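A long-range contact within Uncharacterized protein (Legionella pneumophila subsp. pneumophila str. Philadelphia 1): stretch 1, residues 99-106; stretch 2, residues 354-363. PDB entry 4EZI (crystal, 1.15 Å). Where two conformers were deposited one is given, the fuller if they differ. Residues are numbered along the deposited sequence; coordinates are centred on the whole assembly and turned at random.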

# COMPACT_ATOMS: atom_id res chain seq x y z
N TYR A 99 -12.19 7.82 4.18
CA TYR A 99 -12.92 7.72 5.42
C TYR A 99 -13.02 6.28 5.91
O TYR A 99 -12.98 6.04 7.12
CB TYR A 99 -14.33 8.28 5.29
CG TYR A 99 -14.48 9.79 5.25
CD1 TYR A 99 -13.39 10.65 5.19
CD2 TYR A 99 -15.74 10.35 5.26
CE1 TYR A 99 -13.58 12.02 5.19
CE2 TYR A 99 -15.93 11.70 5.26
CZ TYR A 99 -14.85 12.53 5.22
OH TYR A 99 -15.04 13.90 5.26
N ILE A 100 -13.21 5.32 5.00
CA ILE A 100 -13.44 3.96 5.43
C ILE A 100 -12.27 3.40 6.25
O ILE A 100 -12.49 2.60 7.16
CB ILE A 100 -13.76 3.04 4.21
CG1 ILE A 100 -14.38 1.74 4.65
CG2 ILE A 100 -12.55 2.85 3.31
CD1 ILE A 100 -15.78 1.90 5.27
N TYR A 101 -11.05 3.80 5.93
CA TYR A 101 -9.87 3.32 6.64
C TYR A 101 -9.84 3.85 8.06
O TYR A 101 -9.61 3.11 9.01
CB TYR A 101 -8.57 3.64 5.89
CG TYR A 101 -8.68 3.25 4.45
CD1 TYR A 101 -8.64 1.92 4.08
CD2 TYR A 101 -8.91 4.19 3.46
CE1 TYR A 101 -8.86 1.51 2.75
CE2 TYR A 101 -9.13 3.81 2.15
CZ TYR A 101 -9.11 2.48 1.79
OH TYR A 101 -9.34 2.14 0.48
N LEU A 102 -10.13 5.13 8.21
CA LEU A 102 -10.25 5.73 9.54
C LEU A 102 -11.39 5.11 10.36
O LEU A 102 -11.23 4.79 11.53
CB LEU A 102 -10.47 7.24 9.45
CG LEU A 102 -9.36 8.04 8.81
CD1 LEU A 102 -9.73 9.51 8.89
CD2 LEU A 102 -8.00 7.80 9.51
N ALA A 103 -12.53 4.92 9.70
CA ALA A 103 -13.70 4.41 10.37
C ALA A 103 -13.47 3.01 10.90
O ALA A 103 -13.83 2.68 12.04
CB ALA A 103 -14.90 4.48 9.44
N ALA A 104 -12.90 2.15 10.06
CA ALA A 104 -12.71 0.76 10.43
C ALA A 104 -11.61 0.60 11.48
O ALA A 104 -11.81 -0.06 12.50
CB ALA A 104 -12.41 -0.07 9.16
N TYR A 105 -10.45 1.17 11.22
CA TYR A 105 -9.29 0.97 12.08
C TYR A 105 -9.25 1.86 13.30
O TYR A 105 -8.69 1.46 14.33
CB TYR A 105 -8.00 1.16 11.28
CG TYR A 105 -7.69 0.05 10.31
CD1 TYR A 105 -7.39 -1.22 10.77
CD2 TYR A 105 -7.67 0.25 8.92
CE1 TYR A 105 -7.09 -2.26 9.90
CE2 TYR A 105 -7.38 -0.78 8.04
CZ TYR A 105 -7.09 -2.03 8.53
OH TYR A 105 -6.74 -3.08 7.69
N GLY A 106 -9.78 3.07 13.16
CA GLY A 106 -9.73 4.08 14.20
C GLY A 106 -11.02 4.17 14.98
O GLY A 106 -11.07 3.80 16.17
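Stretch 2, residues 354-363: AHPFVLKEQV

The strongest polar link in this contact is a short hydrogen bond between two aromatic side chains: Tyr101 OH lies 2.6 Å from His355 NE2. Either atom could be the donor. The two rings meet rim to rim, centroids 5.6 Å apart and planes at 48°, so the pairing is made through the polar atoms at their edges rather than by stacking. Tyr105, one helical turn on, adds a weaker link, its OH donating to Gln362 OE1 at 3.0 Å; Gln362 NE2 is bonded elsewhere in the structure. Both tyrosines leave the backbone sideways to stretch 2 with chi1 in m, and the length of the side chain carries each hydroxyl across to its partner.

Stretch 2 is helical through 355-363, with i to i+4 hydrogen bonds such as Leu359 N to His355 O at 2.9 Å, and it runs in nearly the same direction as the helix of stretch 1, which takes a wider pi-type turn at 103-106. The axes cross at -27° and approach to 10.5 Å. CA atoms are 8.6 Å apart at Ile100 and Pro356 but 6.9 Å at Tyr105 and Val363, so the backbones are closer at the later pair.

Between the polar links sits Leu359, a knob in the hole formed by Ile100, Tyr101, Ala104 and Tyr105. With chi1 t and chi2 p, its CD2 reaches Ile100 CG1 at 3.9 Å and Ala104 CB at 4.2 Å, while CD1 comes within 3.2 Å of Tyr105 CE2, a tight approach. One turn later Val363 continues the apolar seam: its CG2 lies 4.2 Å from Ala104 CB and 3.8 Å from Tyr105 CE1. The rule to read here is spacing: His355, Leu359 and Val363, four residues apart, present successive turns of one helix to the other.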

# COMPACT_ATOMS: atom_id res chain seq x y z
N ALA A 354 -14.09 -6.56 -3.99
CA ALA A 354 -13.63 -7.33 -2.84
C ALA A 354 -13.07 -6.46 -1.73
O ALA A 354 -12.91 -6.93 -0.61
CB ALA A 354 -12.60 -8.36 -3.27
N HIS A 355 -12.71 -5.21 -2.04
CA HIS A 355 -11.94 -4.40 -1.11
C HIS A 355 -12.56 -4.31 0.30
O HIS A 355 -11.86 -4.56 1.27
CB HIS A 355 -11.68 -3.05 -1.75
CG HIS A 355 -10.89 -2.12 -0.90
ND1 HIS A 355 -9.72 -2.48 -0.27
CD2 HIS A 355 -11.08 -0.80 -0.63
CE1 HIS A 355 -9.21 -1.42 0.35
NE2 HIS A 355 -10.02 -0.39 0.15
N PRO A 356 -13.86 -3.96 0.43
CA PRO A 356 -14.37 -3.84 1.81
C PRO A 356 -14.43 -5.18 2.55
O PRO A 356 -14.31 -5.21 3.79
CB PRO A 356 -15.77 -3.23 1.63
CG PRO A 356 -16.13 -3.50 0.21
CD PRO A 356 -14.84 -3.51 -0.56
N PHE A 357 -14.59 -6.28 1.81
CA PHE A 357 -14.54 -7.61 2.41
C PHE A 357 -13.14 -7.92 2.93
O PHE A 357 -12.97 -8.46 4.03
CB PHE A 357 -14.97 -8.68 1.39
CG PHE A 357 -16.40 -8.57 0.94
CD1 PHE A 357 -16.74 -7.71 -0.07
CD2 PHE A 357 -17.42 -9.33 1.53
CE1 PHE A 357 -18.04 -7.56 -0.48
CE2 PHE A 357 -18.74 -9.18 1.10
CZ PHE A 357 -19.04 -8.30 0.11
N VAL A 358 -12.12 -7.57 2.15
CA VAL A 358 -10.74 -7.73 2.56
C VAL A 358 -10.43 -6.85 3.78
O VAL A 358 -9.78 -7.33 4.74
CB VAL A 358 -9.78 -7.47 1.40
CG1 VAL A 358 -8.33 -7.39 1.88
CG2 VAL A 358 -9.96 -8.56 0.33
N LEU A 359 -10.87 -5.59 3.77
CA LEU A 359 -10.66 -4.73 4.94
C LEU A 359 -11.24 -5.35 6.21
O LEU A 359 -10.64 -5.30 7.28
CB LEU A 359 -11.19 -3.31 4.66
CG LEU A 359 -11.05 -2.21 5.72
CD1 LEU A 359 -9.65 -2.08 6.26
CD2 LEU A 359 -11.53 -0.87 5.16
N LYS A 360 -12.44 -5.91 6.09
CA LYS A 360 -13.10 -6.55 7.25
C LYS A 360 -12.25 -7.71 7.78
O LYS A 360 -12.06 -7.84 8.99
CB LYS A 360 -14.50 -7.01 6.87
CG LYS A 360 -15.30 -7.68 7.98
CD LYS A 360 -15.41 -6.88 9.23
CE LYS A 360 -16.51 -7.43 10.18
NZ LYS A 360 -16.67 -8.92 10.09
N GLU A 361 -11.72 -8.51 6.87
CA GLU A 361 -10.83 -9.59 7.27
C GLU A 361 -9.58 -9.10 7.96
O GLU A 361 -9.10 -9.73 8.91
CB GLU A 361 -10.45 -10.48 6.10
CG GLU A 361 -11.61 -11.20 5.41
CD GLU A 361 -12.39 -12.18 6.28
OE1 GLU A 361 -11.84 -12.74 7.25
OE2 GLU A 361 -13.57 -12.42 5.96
N GLN A 362 -9.01 -8.00 7.47
CA GLN A 362 -7.82 -7.43 8.10
C GLN A 362 -8.10 -7.02 9.54
O GLN A 362 -7.36 -7.38 10.45
CB GLN A 362 -7.30 -6.23 7.29
CG GLN A 362 -6.75 -6.62 5.93
CD GLN A 362 -6.50 -5.43 5.03
OE1 GLN A 362 -7.18 -4.41 5.09
NE2 GLN A 362 -5.50 -5.54 4.16
N VAL A 363 -9.18 -6.27 9.74
CA VAL A 363 -9.56 -5.85 11.09
C VAL A 363 -9.76 -7.05 12.02
O VAL A 363 -9.27 -7.08 13.14
CB VAL A 363 -10.84 -4.96 11.11
CG1 VAL A 363 -11.28 -4.64 12.57
CG2 VAL A 363 -10.64 -3.68 10.30